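Local coordinates for protein pullulanase (Klebsiella oxytoca, PDB 2YOC) that hydrolyses alpha-1,6-glucosidic linkages in pullulan and alpha-dextrins, as a glycosyl hydrolase exported by a type 2 secretion system, at residues A280-Y285 against F296-A300; T365-A369 against K644-D648. All coordinates share one frame; numbering follows the deposited sequence.

In the fold
Interactions 1 and 2 lie side by side, their centres about 10 Å apart. Interaction 1 packs the loop after helix 269-280 on strand 293-299, which lies within the range of the carbohydrate-binding module 48. Interaction 2 sets the loop after strand 358-364 of the same module range against helix 640-655, which precedes barrel strand 661-664. Lys-644 joins the two: its NZ lies 3.1 Å from Leu-283 O, a weak hydrogen bond, and its CE lies 3.6 Å from Tyr-285 CE1. Tyr-285 O also approaches Tyr-368 CD2, at 3.5 Å. Two sulfate ions, probably from the crystallisation liquor, sit beside interaction 1. Neither contact includes a residue of the calcium sites.

Interaction 1 of 2, residues A280-Y285 against F296-A300; sequences AEALSY and FRVWA. With SO4 (sulfate ion), chain Q; SO4 (sulfate ion), chain S.
Arg-297 and Tyr-285 carry most of this contact. The polar part is at the guanidinium of Arg-297. Its NH1 gives a hydrogen bond to Ser-284 O at 2.9 Å, nearly straight and on a lone pair of the carbonyl, with the oxygen in the guanidinium plane. NH1 also binds O3 of one sulfate ion at 2.8 Å, and NH2 binds O1 of that ion at 3.1 Å. The chain runs out extended with CG anti to the backbone N (chi1 -170°), then bends at chi3, which brings the guanidinium to the carbonyl.

The apolar part is the stem of Arg-297 against Tyr-285. CG of Arg-297 lies 3.6 Å from Tyr-285 CD2, and the ring and guanidinium planes are almost perpendicular. Arg-297 O meets the edge of the ring. Leu-283 CB adds a contact to Arg-297 CD. Further along, Tyr-285 CE2 touches Trp-299 CB, and Ala-280 CB packs at 3.5 Å from Trp-299 NE1, whose hydrogen bond goes to Ser-329 O.

Tyr-285 OH is held by Ala-280 O at 2.7 Å. The same oxygen takes Leu-283 N from the opposite face of its plane, closing a type I turn. Here the loop that leads into the beta-sheet of the CBM48-type module folds back over its second strand.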
ATOM      1  N   ALA B 280      28.276 -13.239  43.676  1.00 51.19           N
ATOM      2  CA  ALA B 280      29.406 -12.707  42.920  1.00 51.62           C
ATOM      3  C   ALA B 280      29.163 -11.280  42.468  1.00 57.72           C
ATOM      4  O   ALA B 280      30.087 -10.475  42.538  1.00 58.84           O
ATOM      5  CB  ALA B 280      29.721 -13.604  41.738  1.00 52.12           C
ATOM      6  N   GLU B 281      27.899 -10.946  42.109  1.00 54.73           N
ATOM      7  CA  GLU B 281      27.471  -9.630  41.627  1.00 54.07           C
ATOM      8  C   GLU B 281      27.660  -8.556  42.653  1.00 58.25           C
ATOM      9  O   GLU B 281      27.795  -7.382  42.287  1.00 59.91           O
ATOM     10  CB  GLU B 281      25.995  -9.657  41.201  1.00 54.68           C
ATOM     11  CG  GLU B 281      25.767  -9.965  39.730  1.00 57.80           C
ATOM     12  CD  GLU B 281      24.327 -10.192  39.298  1.00 78.68           C
ATOM     13  OE1 GLU B 281      23.409 -10.135  40.151  1.00 76.66           O
ATOM     14  OE2 GLU B 281      24.118 -10.407  38.083  1.00 70.01           O
ATOM     15  N   ALA B 282      27.643  -8.940  43.932  1.00 52.41           N
ATOM     16  CA  ALA B 282      27.746  -8.002  45.041  1.00 51.53           C
ATOM     17  C   ALA B 282      29.207  -7.716  45.492  1.00 58.12           C
ATOM     18  O   ALA B 282      29.416  -7.097  46.552  1.00 60.69           O
ATOM     19  CB  ALA B 282      26.897  -8.505  46.194  1.00 52.02           C
ATOM     20  N   LEU B 283      30.211  -8.169  44.697  1.00 50.79           N
ATOM     21  CA  LEU B 283      31.628  -7.974  45.027  1.00 49.96           C
ATOM     22  C   LEU B 283      32.361  -7.090  44.051  1.00 56.45           C
ATOM     23  O   LEU B 283      31.843  -6.775  42.976  1.00 54.44           O
ATOM     24  CB  LEU B 283      32.372  -9.293  45.227  1.00 49.54           C
ATOM     25  CG  LEU B 283      31.701 -10.235  46.214  1.00 52.75           C
ATOM     26  CD1 LEU B 283      32.470 -11.488  46.348  1.00 53.32           C
ATOM     27  CD2 LEU B 283      31.512  -9.593  47.542  1.00 50.99           C
ATOM     28  N   SER B 284      33.555  -6.624  44.457  1.00 55.40           N
ATOM     29  CA  SER B 284      34.375  -5.744  43.633  1.00 54.07           C
ATOM     30  C   SER B 284      35.590  -6.466  43.127  1.00 57.06           C
ATOM     31  O   SER B 284      36.215  -7.264  43.846  1.00 57.81           O
ATOM     32  CB  SER B 284      34.708  -4.460  44.370  1.00 58.24           C
ATOM     33  OG  SER B 284      33.618  -3.567  44.184  1.00 71.14           O
ATOM     34  N   TYR B 285      35.882  -6.255  41.859  1.00 52.36           N
ATOM     35  CA  TYR B 285      36.966  -6.996  41.233  1.00 52.68           C
ATOM     36  C   TYR B 285      38.175  -6.173  40.797  1.00 55.52           C
ATOM     37  O   TYR B 285      38.076  -4.944  40.620  1.00 53.88           O
ATOM     38  CB  TYR B 285      36.423  -7.949  40.144  1.00 52.07           C
ATOM     39  CG  TYR B 285      35.402  -8.929  40.689  1.00 51.11           C
ATOM     40  CD1 TYR B 285      34.058  -8.589  40.777  1.00 51.09           C
ATOM     41  CD2 TYR B 285      35.788 -10.181  41.159  1.00 53.03           C
ATOM     42  CE1 TYR B 285      33.116  -9.473  41.307  1.00 49.62           C
ATOM     43  CE2 TYR B 285      34.851 -11.079  41.689  1.00 53.48           C
ATOM     44  CZ  TYR B 285      33.511 -10.727  41.733  1.00 52.14           C
ATOM     45  OH  TYR B 285      32.569 -11.575  42.250  1.00 46.90           O
ATOM     46  N   PHE B 296      42.875  -8.154  46.205  1.00 53.47           N
ATOM     47  CA  PHE B 296      42.906  -8.767  44.897  1.00 51.87           C
ATOM     48  C   PHE B 296      41.704  -9.664  44.864  1.00 56.02           C
ATOM     49  O   PHE B 296      41.554 -10.500  45.762  1.00 57.67           O
ATOM     50  CB  PHE B 296      44.164  -9.626  44.725  1.00 54.16           C
ATOM     51  CG  PHE B 296      45.437  -8.856  44.492  1.00 55.11           C
ATOM     52  CD1 PHE B 296      46.217  -8.431  45.564  1.00 57.88           C
ATOM     53  CD2 PHE B 296      45.855  -8.541  43.198  1.00 54.85           C
ATOM     54  CE1 PHE B 296      47.389  -7.702  45.350  1.00 58.39           C
ATOM     55  CE2 PHE B 296      47.032  -7.815  42.987  1.00 56.70           C
ATOM     56  CZ  PHE B 296      47.794  -7.417  44.062  1.00 55.98           C
ATOM     57  N   ARG B 297      40.843  -9.502  43.857  1.00 50.09           N
ATOM     58  CA  ARG B 297      39.697 -10.376  43.687  1.00 49.58           C
ATOM     59  C   ARG B 297      39.451 -10.728  42.254  1.00 54.06           C
ATOM     60  O   ARG B 297      39.267  -9.848  41.380  1.00 53.28           O
ATOM     61  CB  ARG B 297      38.413  -9.843  44.330  1.00 50.81           C
ATOM     62  CG  ARG B 297      37.272 -10.874  44.351  1.00 58.78           C
ATOM     63  CD  ARG B 297      36.035 -10.372  45.045  1.00 65.82           C
ATOM     64  NE  ARG B 297      36.225 -10.392  46.496  1.00 61.03           N
ATOM     65  CZ  ARG B 297      36.456  -9.305  47.222  1.00 71.87           C
ATOM     66  NH1 ARG B 297      36.507  -8.113  46.643  1.00 65.17           N
ATOM     67  NH2 ARG B 297      36.641  -9.400  48.535  1.00 52.14           N
ATOM     68  N   VAL B 298      39.379 -12.048  42.032  1.00 50.83           N
ATOM     69  CA  VAL B 298      39.063 -12.630  40.729  1.00 49.91           C
ATOM     70  C   VAL B 298      37.885 -13.624  40.847  1.00 55.02           C
ATOM     71  O   VAL B 298      37.889 -14.479  41.741  1.00 56.53           O
ATOM     72  CB  VAL B 298      40.328 -13.213  40.003  1.00 52.48           C
ATOM     73  CG1 VAL B 298      40.996 -14.309  40.812  1.00 53.73           C
ATOM     74  CG2 VAL B 298      40.005 -13.691  38.593  1.00 50.48           C
ATOM     75  N   TRP B 299      36.890 -13.501  39.965  1.00 50.41           N
ATOM     76  CA  TRP B 299      35.800 -14.472  39.911  1.00 51.62           C
ATOM     77  C   TRP B 299      36.305 -15.597  39.013  1.00 56.84           C
ATOM     78  O   TRP B 299      36.707 -15.338  37.868  1.00 56.93           O
ATOM     79  CB  TRP B 299      34.518 -13.882  39.288  1.00 49.93           C
ATOM     80  CG  TRP B 299      33.321 -14.785  39.382  1.00 51.23           C
ATOM     81  CD1 TRP B 299      32.752 -15.278  40.522  1.00 54.75           C
ATOM     82  CD2 TRP B 299      32.533 -15.281  38.292  1.00 50.96           C
ATOM     83  NE1 TRP B 299      31.662 -16.059  40.208  1.00 54.18           N
ATOM     84  CE2 TRP B 299      31.506 -16.082  38.845  1.00 54.74           C
ATOM     85  CE3 TRP B 299      32.617 -15.159  36.887  1.00 52.67           C
ATOM     86  CZ2 TRP B 299      30.550 -16.737  38.049  1.00 53.34           C
ATOM     87  CZ3 TRP B 299      31.663 -15.798  36.094  1.00 53.50           C
ATOM     88  CH2 TRP B 299      30.638 -16.566  36.676  1.00 53.89           C
ATOM     89  N   ALA B 300      36.319 -16.829  39.552  1.00 52.85           N
ATOM     90  CA  ALA B 300      36.763 -18.055  38.886  1.00 52.32           C
ATOM     91  C   ALA B 300      36.049 -19.229  39.603  1.00 56.59           C
ATOM     92  O   ALA B 300      36.676 -19.934  40.390  1.00 55.77           O
ATOM     93  CB  ALA B 300      38.277 -18.174  38.974  1.00 53.67           C
TER
HETATM   94  S   SO4 Q2081      36.199  -5.758  49.757  1.00145.36           S
HETATM   95  O1  SO4 Q2081      36.815  -6.963  50.385  1.00151.05           O
HETATM   96  O2  SO4 Q2081      34.767  -5.669  50.158  1.00149.19           O
HETATM   97  O3  SO4 Q2081      36.295  -5.825  48.282  1.00149.33           O
HETATM   98  O4  SO4 Q2081      36.916  -4.555  50.178  1.00151.43           O
HETATM   99  S   SO4 S2083      32.958  -2.450  47.896  1.00156.33           S
HETATM  100  O1  SO4 S2083      33.145  -3.802  47.325  1.00162.06           O
HETATM  101  O2  SO4 S2083      32.972  -2.533  49.375  1.00161.57           O
HETATM  102  O3  SO4 S2083      31.675  -1.910  47.426  1.00159.52           O
HETATM  103  O4  SO4 S2083      34.045  -1.570  47.453  1.00161.66           O

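Interaction 2 of 2, residues T365-A369 against K644-D648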
ATOM      1  N   THR B 365      46.557 -12.385  33.018  1.00 64.83           N
ATOM      2  CA  THR B 365      46.427 -10.998  33.471  1.00 64.08           C
ATOM      3  C   THR B 365      44.996 -10.790  34.007  1.00 68.61           C
ATOM      4  O   THR B 365      44.120 -11.621  33.753  1.00 68.36           O
ATOM      5  CB  THR B 365      46.795 -10.003  32.352  1.00 65.21           C
ATOM      6  OG1 THR B 365      46.223 -10.414  31.103  1.00 69.58           O
ATOM      7  CG2 THR B 365      48.285  -9.815  32.218  1.00 55.10           C
ATOM      8  N   ASP B 366      44.758  -9.711  34.757  1.00 65.99           N
ATOM      9  CA  ASP B 366      43.443  -9.443  35.332  1.00 66.71           C
ATOM     10  C   ASP B 366      42.485  -8.914  34.265  1.00 71.11           C
ATOM     11  O   ASP B 366      42.840  -7.947  33.581  1.00 72.86           O
ATOM     12  CB  ASP B 366      43.578  -8.371  36.431  1.00 69.35           C
ATOM     13  CG  ASP B 366      42.571  -8.418  37.567  1.00 79.29           C
ATOM     14  OD1 ASP B 366      41.368  -8.665  37.299  1.00 79.31           O
ATOM     15  OD2 ASP B 366      42.973  -8.172  38.713  1.00 83.75           O
ATOM     16  N   PRO B 367      41.244  -9.439  34.152  1.00 63.77           N
ATOM     17  CA  PRO B 367      40.281  -8.809  33.227  1.00 62.33           C
ATOM     18  C   PRO B 367      39.891  -7.398  33.718  1.00 66.88           C
ATOM     19  O   PRO B 367      39.496  -6.530  32.935  1.00 65.99           O
ATOM     20  CB  PRO B 367      39.059  -9.732  33.280  1.00 63.58           C
ATOM     21  CG  PRO B 367      39.379 -10.823  34.199  1.00 68.46           C
ATOM     22  CD  PRO B 367      40.634 -10.532  34.932  1.00 64.66           C
ATOM     23  N   TYR B 368      40.000  -7.193  35.039  1.00 64.53           N
ATOM     24  CA  TYR B 368      39.724  -5.956  35.747  1.00 63.80           C
ATOM     25  C   TYR B 368      40.984  -5.099  35.930  1.00 66.34           C
ATOM     26  O   TYR B 368      40.962  -4.162  36.736  1.00 65.14           O
ATOM     27  CB  TYR B 368      39.072  -6.279  37.096  1.00 65.49           C
ATOM     28  CG  TYR B 368      37.574  -6.436  37.021  1.00 67.14           C
ATOM     29  CD1 TYR B 368      36.999  -7.589  36.497  1.00 68.98           C
ATOM     30  CD2 TYR B 368      36.727  -5.431  37.479  1.00 68.07           C
ATOM     31  CE1 TYR B 368      35.611  -7.748  36.443  1.00 70.43           C
ATOM     32  CE2 TYR B 368      35.342  -5.567  37.415  1.00 69.19           C
ATOM     33  CZ  TYR B 368      34.783  -6.724  36.885  1.00 79.58           C
ATOM     34  OH  TYR B 368      33.408  -6.858  36.836  1.00 79.77           O
ATOM     35  N   ALA B 369      42.076  -5.405  35.182  1.00 63.29           N
ATOM     36  CA  ALA B 369      43.334  -4.635  35.226  1.00 64.40           C
ATOM     37  C   ALA B 369      43.034  -3.192  34.886  1.00 67.64           C
ATOM     38  O   ALA B 369      42.201  -2.942  34.005  1.00 68.16           O
ATOM     39  CB  ALA B 369      44.337  -5.188  34.213  1.00 65.95           C
ATOM     40  N   LYS B 644      28.176  -7.469  34.333  1.00 52.45           N
ATOM     41  CA  LYS B 644      28.799  -6.757  35.453  1.00 51.38           C
ATOM     42  C   LYS B 644      30.169  -6.179  35.008  1.00 54.55           C
ATOM     43  O   LYS B 644      30.452  -4.998  35.255  1.00 52.67           O
ATOM     44  CB  LYS B 644      28.925  -7.655  36.694  1.00 52.06           C
ATOM     45  CG  LYS B 644      29.439  -6.883  37.890  1.00 54.03           C
ATOM     46  CD  LYS B 644      29.664  -7.708  39.169  1.00 64.72           C
ATOM     47  CE  LYS B 644      30.721  -7.079  40.063  1.00 67.05           C
ATOM     48  NZ  LYS B 644      30.459  -5.633  40.432  1.00 56.48           N
ATOM     49  N   LEU B 645      30.987  -6.996  34.304  1.00 50.22           N
ATOM     50  CA  LEU B 645      32.270  -6.519  33.809  1.00 49.43           C
ATOM     51  C   LEU B 645      32.083  -5.250  32.984  1.00 55.21           C
ATOM     52  O   LEU B 645      32.763  -4.252  33.273  1.00 57.08           O
ATOM     53  CB  LEU B 645      32.992  -7.587  32.987  1.00 48.91           C
ATOM     54  CG  LEU B 645      34.466  -7.283  32.671  1.00 51.34           C
ATOM     55  CD1 LEU B 645      35.320  -8.534  32.817  1.00 51.58           C
ATOM     56  CD2 LEU B 645      34.632  -6.644  31.302  1.00 47.81           C
ATOM     57  N   ILE B 646      31.158  -5.284  31.971  1.00 49.26           N
ATOM     58  CA  ILE B 646      30.854  -4.143  31.091  1.00 48.13           C
ATOM     59  C   ILE B 646      30.505  -2.884  31.922  1.00 52.57           C
ATOM     60  O   ILE B 646      31.135  -1.838  31.731  1.00 53.04           O
ATOM     61  CB  ILE B 646      29.741  -4.461  30.069  1.00 50.72           C
ATOM     62  CG1 ILE B 646      30.125  -5.627  29.158  1.00 52.21           C
ATOM     63  CG2 ILE B 646      29.379  -3.226  29.241  1.00 50.41           C
ATOM     64  CD1 ILE B 646      28.933  -6.270  28.397  1.00 50.76           C
ATOM     65  N   ALA B 647      29.537  -3.006  32.864  1.00 45.05           N
ATOM     66  CA  ALA B 647      29.136  -1.891  33.684  1.00 42.36           C
ATOM     67  C   ALA B 647      30.288  -1.307  34.486  1.00 47.92           C
ATOM     68  O   ALA B 647      30.462  -0.077  34.484  1.00 48.47           O
ATOM     69  CB  ALA B 647      28.020  -2.308  34.597  1.00 42.45           C
ATOM     70  N   ASP B 648      31.090  -2.183  35.149  1.00 45.39           N
ATOM     71  CA  ASP B 648      32.207  -1.753  35.995  1.00 46.42           C
ATOM     72  C   ASP B 648      33.258  -1.076  35.134  1.00 56.62           C
ATOM     73  O   ASP B 648      33.891  -0.111  35.580  1.00 59.30           O
ATOM     74  CB  ASP B 648      32.826  -2.920  36.775  1.00 47.51           C
ATOM     75  CG  ASP B 648      31.961  -3.621  37.798  1.00 59.43           C
ATOM     76  OD1 ASP B 648      30.962  -3.031  38.234  1.00 60.31           O
ATOM     77  OD2 ASP B 648      32.330  -4.742  38.221  1.00 73.10           O
TER
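The ring of Tyr-368 reaches helix 640-655 with its hydroxyl end. Asp-648 OD2 lies at the ring edge, near its plane, while Leu-645 CD1 approaches obliquely, 3.7 Å from Tyr-368 CE1. The ring and carboxylate planes are 61° apart. Tyr-368 belongs to a type I turn, Asp-366 to Ala-369, and an Asx turn lies within it: Asp-366 OD1 accepts from Tyr-368 N at 3.0 Å. The other oxygen, Asp-366 OD2, is bound by the hydroxyls of Tyr-345 and Tyr-347.

Apolar contact comes from Leu-645. Its side chain and that of Tyr-368 run past each other in opposite directions. Leu-645 CD1 also meets Pro-367 CB at 4.0 Å. Helix 608-611 covers both Pro-367 and Leu-645 through Leu-608.

The contact thus joins a loop of the CBM48 range to a helix next to the parallel barrel. Asp-648 OD1 has a salt bridge with Arg-681 of helix 672-683. Two donors grip Asp-648 OD2: Lys-644 NZ takes its syn lone pair at 3.0 Å in a salt bridge, and Tyr-368 OH donates from the anti side at 2.7 Å, tilted 28° out of the carboxylate plane.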